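Local coordinates for protein precorrin-8x Methyl Mutase (Thermus thermophilus, PDB 1V9C) that probably catalyses the methyl-group migration that converts precorrin-8X to hydrogenobyrinate on the way to adenosylcobalamin, at residues Phe43-Leu48 against Gly185-Ser190; Ala47-Ser52 against Pro179-Glu184; Leu155-Pro160 against Thr191-Ala196. One frame throughout, in Å; residues are numbered along the deposited sequence.

Interaction 1 of 3, residues Phe43-Leu48 against Gly185-Ser190; sequences FEYKAL and GRKGGS
K187 carries this contact, reaching from the loop between strand 180-183 and helix 190-205 to the short helix 45-48 and the turn before it. Its charged end makes a weak, hydrogen-bonded salt bridge with E44, NZ standing 3.4 Å from OE2. Both chains are extended, and E44 has CG anti to its backbone N (chi1 -174°), which carries the carboxylate out to the lysine. The two chains cross at about a right angle and meet tip to tip. The stronger partner of the ammonium is D42 OD2 of the same chain. D42 also receives the backbone N-H of E44 through OD1, while D42 of the second subunit adds only a long, weak ion pair.

The remaining contacts are made by the aliphatic part of the lysine. Its CD lies 3.9 Å from L48 CD1, and its CB lies 3.4 Å from Y45 OH. A lysine suits this place because its methylenes can lie against leucine and tyrosine while its amine still reaches the acids beyond. The phenol tip also comes near the backbone beyond K187: G188 N lies at the ring edge, near its plane, 3.5 Å from Y45 OH, but the angle is too poor for a hydrogen bond.

Backbone requirements shape both sides. E44 O takes two N-H groups, those of A47 and L48, which closes the backbone turn there. In the loop, G185 and G189 have backbone angles at which a CB would press on the preceding carbonyl O; G189 is also the N-cap of helix 190-205.

T40 of the second subunit packs on K187, placing it at the subunit interface. The surrounding acids probably favour the protonated ammonium, which in turn would ease the repulsion between E44 and D42.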
loop_
_atom_site.group_PDB
_atom_site.type_symbol
_atom_site.label_atom_id
_atom_site.label_comp_id
_atom_site.label_asym_id
_atom_site.label_seq_id
_atom_site.Cartn_x
_atom_site.Cartn_y
_atom_site.Cartn_z
ATOM N N PHE B 43 8.992 8.251 9.653
ATOM C CA PHE B 43 8.714 9.292 10.631
ATOM C C PHE B 43 8.423 10.692 10.101
ATOM O O PHE B 43 7.970 11.547 10.862
ATOM C CB PHE B 43 9.839 9.351 11.681
ATOM C CG PHE B 43 9.747 8.265 12.702
ATOM C CD1 PHE B 43 10.295 7.019 12.460
ATOM C CD2 PHE B 43 9.042 8.463 13.874
ATOM C CE1 PHE B 43 10.135 5.995 13.368
ATOM C CE2 PHE B 43 8.880 7.433 14.790
ATOM C CZ PHE B 43 9.425 6.208 14.535
ATOM N N GLU B 44 8.659 10.936 8.818
ATOM C CA GLU B 44 8.376 12.257 8.284
ATOM C C GLU B 44 6.896 12.597 8.313
ATOM O O GLU B 44 6.539 13.770 8.235
ATOM C CB GLU B 44 8.905 12.414 6.862
ATOM C CG GLU B 44 8.753 13.847 6.346
ATOM C CD GLU B 44 9.476 14.103 5.032
ATOM O OE1 GLU B 44 9.540 15.279 4.613
ATOM O OE2 GLU B 44 9.978 13.139 4.414
ATOM N N TYR B 45 6.039 11.579 8.435
ATOM C CA TYR B 45 4.596 11.784 8.479
ATOM C C TYR B 45 4.160 12.567 9.725
ATOM O O TYR B 45 3.048 13.077 9.797
ATOM C CB TYR B 45 3.857 10.427 8.399
ATOM C CG TYR B 45 3.843 9.872 6.999
ATOM C CD1 TYR B 45 4.663 8.806 6.636
ATOM C CD2 TYR B 45 3.106 10.507 5.994
ATOM C CE1 TYR B 45 4.763 8.402 5.312
ATOM C CE2 TYR B 45 3.206 10.120 4.676
ATOM C CZ TYR B 45 4.038 9.068 4.335
ATOM O OH TYR B 45 4.159 8.715 3.012
ATOM N N LYS B 46 5.035 12.647 10.716
ATOM C CA LYS B 46 4.728 13.409 11.929
ATOM C C LYS B 46 4.626 14.888 11.540
ATOM O O LYS B 46 3.810 15.632 12.073
ATOM C CB LYS B 46 5.852 13.263 12.956
ATOM C CG LYS B 46 5.522 13.846 14.317
ATOM C CD LYS B 46 6.725 13.799 15.257
ATOM C CE LYS B 46 7.753 14.871 14.938
ATOM N NZ LYS B 46 8.973 14.726 15.790
ATOM N N ALA B 47 5.470 15.283 10.595
ATOM C CA ALA B 47 5.535 16.656 10.114
ATOM C C ALA B 47 4.678 16.923 8.874
ATOM O O ALA B 47 4.253 18.049 8.645
ATOM C CB ALA B 47 6.992 17.019 9.824
ATOM N N LEU B 48 4.416 15.890 8.083
ATOM C CA LEU B 48 3.633 16.059 6.862
ATOM C C LEU B 48 2.133 15.946 7.052
ATOM O O LEU B 48 1.363 16.462 6.251
ATOM C CB LEU B 48 4.070 15.031 5.823
ATOM C CG LEU B 48 5.567 14.956 5.505
ATOM C CD1 LEU B 48 5.775 13.936 4.387
ATOM C CD2 LEU B 48 6.103 16.344 5.087
ATOM N N GLY B 185 2.766 17.458 0.690
ATOM C CA GLY B 185 3.824 17.078 -0.219
ATOM C C GLY B 185 3.483 16.031 -1.255
ATOM O O GLY B 185 2.317 15.882 -1.638
ATOM N N ARG B 186 4.512 15.314 -1.713
ATOM C CA ARG B 186 4.339 14.283 -2.728
ATOM C C ARG B 186 4.088 12.901 -2.123
ATOM O O ARG B 186 3.688 11.981 -2.834
ATOM C CB ARG B 186 5.567 14.212 -3.640
ATOM C CG ARG B 186 6.073 15.568 -4.044
ATOM C CD ARG B 186 6.562 15.604 -5.461
ATOM N NE ARG B 186 5.736 16.522 -6.236
ATOM C CZ ARG B 186 6.042 16.971 -7.446
ATOM N NH1 ARG B 186 7.166 16.584 -8.037
ATOM N NH2 ARG B 186 5.227 17.815 -8.059
ATOM N N LYS B 187 4.319 12.768 -0.824
ATOM C CA LYS B 187 4.127 11.498 -0.139
ATOM C C LYS B 187 2.685 11.208 0.204
ATOM O O LYS B 187 1.889 12.119 0.414
ATOM C CB LYS B 187 4.946 11.438 1.145
ATOM C CG LYS B 187 6.422 11.313 0.908
ATOM C CD LYS B 187 7.159 10.992 2.183
ATOM C CE LYS B 187 8.602 10.673 1.861
ATOM N NZ LYS B 187 9.301 10.119 3.037
ATOM N N GLY B 188 2.375 9.917 0.269
ATOM C CA GLY B 188 1.037 9.465 0.601
ATOM C C GLY B 188 0.932 8.047 0.080
ATOM O O GLY B 188 1.939 7.346 0.047
ATOM N N GLY B 189 -0.262 7.622 -0.330
ATOM C CA GLY B 189 -0.397 6.271 -0.861
ATOM C C GLY B 189 -1.450 5.426 -0.173
ATOM O O GLY B 189 -1.895 5.753 0.916
ATOM N N SER B 190 -1.832 4.329 -0.819
ATOM C CA SER B 190 -2.831 3.399 -0.292
ATOM C C SER B 190 -2.587 3.011 1.153
ATOM O O SER B 190 -3.496 3.013 1.984
ATOM C CB SER B 190 -2.843 2.133 -1.143
ATOM O OG SER B 190 -3.203 2.419 -2.479
#

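Interaction 2 of 3, residues Ala47-Ser52 against Pro179-Glu184; sequences ALTRFS and PWIVTE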
loop_
_atom_site.group_PDB
_atom_site.type_symbol
_atom_site.label_atom_id
_atom_site.label_comp_id
_atom_site.label_asym_id
_atom_site.label_seq_id
_atom_site.Cartn_x
_atom_site.Cartn_y
_atom_site.Cartn_z
ATOM N N ALA B 47 5.470 15.283 10.595
ATOM C CA ALA B 47 5.535 16.656 10.114
ATOM C C ALA B 47 4.678 16.923 8.874
ATOM O O ALA B 47 4.253 18.049 8.645
ATOM C CB ALA B 47 6.992 17.019 9.824
ATOM N N LEU B 48 4.416 15.890 8.083
ATOM C CA LEU B 48 3.633 16.059 6.862
ATOM C C LEU B 48 2.133 15.946 7.052
ATOM O O LEU B 48 1.363 16.462 6.251
ATOM C CB LEU B 48 4.070 15.031 5.823
ATOM C CG LEU B 48 5.567 14.956 5.505
ATOM C CD1 LEU B 48 5.775 13.936 4.387
ATOM C CD2 LEU B 48 6.103 16.344 5.087
ATOM N N THR B 49 1.704 15.278 8.111
ATOM C CA THR B 49 0.281 15.091 8.308
ATOM C C THR B 49 -0.435 16.282 8.912
ATOM O O THR B 49 -0.081 16.751 9.987
ATOM C CB THR B 49 0.020 13.842 9.155
ATOM O OG1 THR B 49 0.681 12.726 8.552
ATOM C CG2 THR B 49 -1.462 13.559 9.233
ATOM N N ARG B 50 -1.463 16.746 8.215
ATOM C CA ARG B 50 -2.237 17.892 8.661
ATOM C C ARG B 50 -3.728 17.586 8.708
ATOM O O ARG B 50 -4.278 16.944 7.809
ATOM C CB ARG B 50 -1.973 19.081 7.731
ATOM C CG ARG B 50 -2.372 20.413 8.326
ATOM C CD ARG B 50 -1.401 21.505 7.917
ATOM N NE ARG B 50 -2.020 22.508 7.055
ATOM C CZ ARG B 50 -1.374 23.557 6.559
ATOM N NH1 ARG B 50 -0.091 23.738 6.843
ATOM N NH2 ARG B 50 -2.009 24.427 5.781
ATOM N N PHE B 51 -4.383 18.038 9.769
ATOM C CA PHE B 51 -5.812 17.806 9.920
ATOM C C PHE B 51 -6.601 19.105 9.812
ATOM O O PHE B 51 -6.061 20.186 9.997
ATOM C CB PHE B 51 -6.112 17.180 11.283
ATOM C CG PHE B 51 -5.448 15.866 11.508
ATOM C CD1 PHE B 51 -4.086 15.795 11.756
ATOM C CD2 PHE B 51 -6.192 14.686 11.480
ATOM C CE1 PHE B 51 -3.471 14.568 11.977
ATOM C CE2 PHE B 51 -5.584 13.455 11.698
ATOM C CZ PHE B 51 -4.221 13.399 11.949
ATOM N N SER B 52 -7.882 18.995 9.500
ATOM C CA SER B 52 -8.719 20.181 9.444
ATOM C C SER B 52 -9.489 20.138 10.755
ATOM O O SER B 52 -9.608 19.076 11.377
ATOM C CB SER B 52 -9.702 20.122 8.279
ATOM O OG SER B 52 -10.761 19.220 8.548
ATOM N N PRO B 179 -14.483 18.453 6.072
ATOM C CA PRO B 179 -13.336 18.100 6.907
ATOM C C PRO B 179 -12.364 17.207 6.140
ATOM O O PRO B 179 -12.757 16.477 5.234
ATOM C CB PRO B 179 -13.982 17.417 8.109
ATOM C CG PRO B 179 -15.204 16.812 7.533
ATOM C CD PRO B 179 -15.722 17.839 6.572
ATOM N N TRP B 180 -11.087 17.281 6.478
ATOM C CA TRP B 180 -10.129 16.458 5.769
ATOM C C TRP B 180 -8.864 16.181 6.561
ATOM O O TRP B 180 -8.624 16.783 7.610
ATOM C CB TRP B 180 -9.749 17.141 4.458
ATOM C CG TRP B 180 -9.424 18.598 4.660
ATOM C CD1 TRP B 180 -10.247 19.662 4.418
ATOM C CD2 TRP B 180 -8.207 19.144 5.187
ATOM N NE1 TRP B 180 -9.619 20.837 4.758
ATOM C CE2 TRP B 180 -8.367 20.552 5.232
ATOM C CE3 TRP B 180 -6.998 18.586 5.622
ATOM C CZ2 TRP B 180 -7.362 21.407 5.700
ATOM C CZ3 TRP B 180 -6.000 19.435 6.089
ATOM C CH2 TRP B 180 -6.188 20.831 6.120
ATOM N N ILE B 181 -8.075 15.254 6.029
ATOM C CA ILE B 181 -6.787 14.865 6.587
ATOM C C ILE B 181 -5.921 14.699 5.354
ATOM O O ILE B 181 -6.288 13.993 4.402
ATOM C CB ILE B 181 -6.823 13.538 7.326
ATOM C CG1 ILE B 181 -7.883 13.572 8.428
ATOM C CG2 ILE B 181 -5.432 13.254 7.907
ATOM C CD1 ILE B 181 -7.926 12.316 9.253
ATOM N N VAL B 182 -4.773 15.361 5.377
ATOM C CA VAL B 182 -3.871 15.365 4.255
ATOM C C VAL B 182 -2.426 15.054 4.629
ATOM O O VAL B 182 -1.998 15.323 5.748
ATOM C CB VAL B 182 -3.934 16.770 3.567
ATOM C CG1 VAL B 182 -2.718 17.009 2.717
ATOM C CG2 VAL B 182 -5.180 16.865 2.697
ATOM N N THR B 183 -1.689 14.469 3.689
ATOM C CA THR B 183 -0.263 14.212 3.881
ATOM C C THR B 183 0.379 15.231 2.940
ATOM O O THR B 183 0.358 15.075 1.721
ATOM C CB THR B 183 0.175 12.771 3.464
ATOM O OG1 THR B 183 -0.254 12.489 2.126
ATOM C CG2 THR B 183 -0.408 11.740 4.417
ATOM N N GLU B 184 0.909 16.296 3.528
ATOM C CA GLU B 184 1.541 17.383 2.786
ATOM C C GLU B 184 2.665 16.883 1.885
ATOM O O GLU B 184 3.413 15.982 2.258
ATOM C CB GLU B 184 2.112 18.407 3.775
ATOM C CG GLU B 184 1.128 18.897 4.831
ATOM C CD GLU B 184 0.578 20.281 4.540
ATOM O OE1 GLU B 184 -0.244 20.423 3.607
ATOM O OE2 GLU B 184 0.984 21.230 5.246
#
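S52 and W180 both adopt the crowded first torsion, with OG of the serine (chi1 75°) and CG of the tryptophan (chi1 47°) each between its own backbone N and carbonyl carbon. The serine hydroxyl thereby turns back to accept the N-H of W180, with N to OG at 2.9 Å, and the indole folds over S52. There S52 CB sits above the middle of the indole, 3.5 Å from the centroid of its five-membered ring, a CH-pi contact that a small side chain allows. S52 N in turn bonds W180 O, so that the two residues are joined twice.

These residues end an antiparallel pairing in which strand 49-51, outermost in this chain, joins strand 180-183 of the doubly wound alpha/beta sheet, whose other strands are parallel. R50 and V182 form the hydrogen-bonded pair, N of each bonding O of the other at 2.9 Å, nearly straight at 173°. F51 and I181, a non-hydrogen-bonded pair, share the opposite side from V182; the isoleucine lays CG2 over the phenyl face, offset toward its rim, and brings CD1 to 3.6 Å from F51 CE2. Helices 30-40 and 55-65 cover this side.

On the V182 side, the bent chains of R50 and E184 form a salt bridge, NH1 to OE2 at 3.2 Å. The carboxylate oxygen lies over the guanidinium face, so charge attraction alone joins them.

Interaction 3 of 3, residues Leu155-Pro160 against Thr191-Ala196; sequences LVLGMP and TLVVAA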
loop_
_atom_site.group_PDB
_atom_site.type_symbol
_atom_site.label_atom_id
_atom_site.label_comp_id
_atom_site.label_asym_id
_atom_site.label_seq_id
_atom_site.Cartn_x
_atom_site.Cartn_y
_atom_site.Cartn_z
ATOM N N LEU B 155 -16.101 12.994 5.389
ATOM C CA LEU B 155 -14.666 13.258 5.550
ATOM C C LEU B 155 -13.866 12.836 4.330
ATOM O O LEU B 155 -14.191 11.850 3.679
ATOM C CB LEU B 155 -14.124 12.524 6.784
ATOM C CG LEU B 155 -12.593 12.442 6.933
ATOM C CD1 LEU B 155 -11.972 13.834 7.182
ATOM C CD2 LEU B 155 -12.278 11.510 8.091
ATOM N N VAL B 156 -12.802 13.571 4.036
ATOM C CA VAL B 156 -11.967 13.258 2.884
ATOM C C VAL B 156 -10.491 13.118 3.250
ATOM O O VAL B 156 -9.878 14.042 3.777
ATOM C CB VAL B 156 -12.090 14.348 1.781
ATOM C CG1 VAL B 156 -11.164 14.018 0.610
ATOM C CG2 VAL B 156 -13.519 14.440 1.305
ATOM N N LEU B 157 -9.931 11.947 2.965
ATOM C CA LEU B 157 -8.526 11.680 3.236
ATOM C C LEU B 157 -7.767 11.928 1.924
ATOM O O LEU B 157 -7.808 11.116 0.997
ATOM C CB LEU B 157 -8.351 10.229 3.701
ATOM C CG LEU B 157 -9.132 9.793 4.943
ATOM C CD1 LEU B 157 -8.858 8.330 5.229
ATOM C CD2 LEU B 157 -8.743 10.648 6.129
ATOM N N GLY B 158 -7.098 13.073 1.840
ATOM C CA GLY B 158 -6.377 13.403 0.628
ATOM C C GLY B 158 -4.915 13.039 0.742
ATOM O O GLY B 158 -4.093 13.862 1.156
ATOM N N MET B 159 -4.598 11.799 0.379
ATOM C CA MET B 159 -3.235 11.304 0.453
ATOM C C MET B 159 -2.699 10.684 -0.837
ATOM O O MET B 159 -2.141 9.581 -0.821
ATOM C CB MET B 159 -3.134 10.306 1.602
ATOM C CG MET B 159 -3.675 10.856 2.916
ATOM S SD MET B 159 -3.818 9.595 4.251
ATOM C CE MET B 159 -4.572 10.535 5.498
ATOM N N PRO B 160 -2.882 11.362 -1.984
ATOM C CA PRO B 160 -2.358 10.793 -3.234
ATOM C C PRO B 160 -0.819 10.897 -3.145
ATOM O O PRO B 160 -0.291 11.776 -2.460
ATOM C CB PRO B 160 -2.896 11.734 -4.320
ATOM C CG PRO B 160 -3.987 12.510 -3.658
ATOM C CD PRO B 160 -3.537 12.654 -2.230
ATOM N N THR B 191 -1.339 2.691 1.466
ATOM C CA THR B 191 -1.008 2.292 2.820
ATOM C C THR B 191 -1.330 3.373 3.857
ATOM O O THR B 191 -1.716 3.072 4.988
ATOM C CB THR B 191 0.477 1.901 2.926
ATOM O OG1 THR B 191 0.729 0.767 2.084
ATOM C CG2 THR B 191 0.812 1.544 4.342
ATOM N N LEU B 192 -1.195 4.637 3.477
ATOM C CA LEU B 192 -1.479 5.690 4.436
ATOM C C LEU B 192 -2.994 5.801 4.644
ATOM O O LEU B 192 -3.456 5.931 5.763
ATOM C CB LEU B 192 -0.864 7.026 3.972
ATOM C CG LEU B 192 0.660 7.242 4.032
ATOM C CD1 LEU B 192 1.126 7.139 5.481
ATOM C CD2 LEU B 192 1.406 6.236 3.143
ATOM N N VAL B 193 -3.773 5.723 3.573
ATOM C CA VAL B 193 -5.226 5.794 3.739
ATOM C C VAL B 193 -5.709 4.634 4.616
ATOM O O VAL B 193 -6.440 4.848 5.584
ATOM C CB VAL B 193 -5.981 5.704 2.393
ATOM C CG1 VAL B 193 -7.457 5.925 2.630
ATOM C CG2 VAL B 193 -5.471 6.756 1.446
ATOM N N VAL B 194 -5.301 3.407 4.276
ATOM C CA VAL B 194 -5.710 2.236 5.058
ATOM C C VAL B 194 -5.376 2.435 6.556
ATOM O O VAL B 194 -6.231 2.268 7.424
ATOM C CB VAL B 194 -5.015 0.944 4.526
ATOM C CG1 VAL B 194 -5.286 -0.228 5.463
ATOM C CG2 VAL B 194 -5.505 0.621 3.105
ATOM N N ALA B 195 -4.138 2.816 6.849
ATOM C CA ALA B 195 -3.709 3.015 8.241
ATOM C C ALA B 195 -4.543 4.069 8.967
ATOM O O ALA B 195 -4.910 3.888 10.130
ATOM C CB ALA B 195 -2.220 3.390 8.283
ATOM N N ALA B 196 -4.822 5.171 8.280
ATOM C CA ALA B 196 -5.632 6.248 8.841
ATOM C C ALA B 196 -7.071 5.750 9.095
ATOM O O ALA B 196 -7.668 6.053 10.127
ATOM C CB ALA B 196 -5.646 7.457 7.881
#
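No aromatic ring or other flat side chain takes part here; the flat group that is met is the peptide joining L192 to V193. The thioether of M159 approaches it, SD lying 3.9 Å from L192 C and equally far from V193 N. Everything else is aliphatic.

The contact is a strand-on-helix packing of the doubly wound alpha/beta fold: the end of strand 155-158 and the turn after it meet the first turns of helix 190-205. Side chains alternate along the strand, so that V156 faces helix 137-147 while L157 points toward helix 190-205. G158 follows, and M159, already past the strand, points to the helix again.

Two side chains from the strand end do the reaching. L157, with CG beside its backbone N (chi1 -58°), puts CD1 3.8 Å from V193 CG1, the two chains crossing obliquely. The same methyl lies 4.3 Å from A196 CB. M159 is extended beyond CG, and this length lets a chain rooted near the end of the strand run along the helix, passing L192 CB with its sulfur at 3.9 Å. A long, unbranched thioether suits such a course, because it can follow an uneven apolar surface without a polar end to satisfy. V193 touches both residues with its two branches, CG1 on L157 and CG2 at 4.3 Å from M159 CB.

The contact is buried throughout, near the middle of the chain, and I181 of the neighbouring strand packs on both L157 and M159. The small A196 probably helps the helix sit close to the sheet, and its CB receives the tip of the methionine, M159 CE, at 4.0 Å.

In the fold
The three contacts lie with centres about 9 to 10 Å apart. Along the chain 43-52 comes first, then 155-160, then the continuous run 179-196: strand 180-183 in interaction 2, the loop 185-190 in interaction 1, helix 190-205 in interaction 3. Interactions 1 and 2 share A47 and L48. Strand 155-158 lies beside strand 180-183, and I181 bonds to V156 and G158 through their backbones. The loop meets interaction 3 through G189 N and M159 O, which probably bond, and helix 45-48 meets it through Y45 on L192. Strand 49-51, outermost in this chain, and helix 190-205 thus both meet strand 180-183 or its neighbour 155-158 in one sheet.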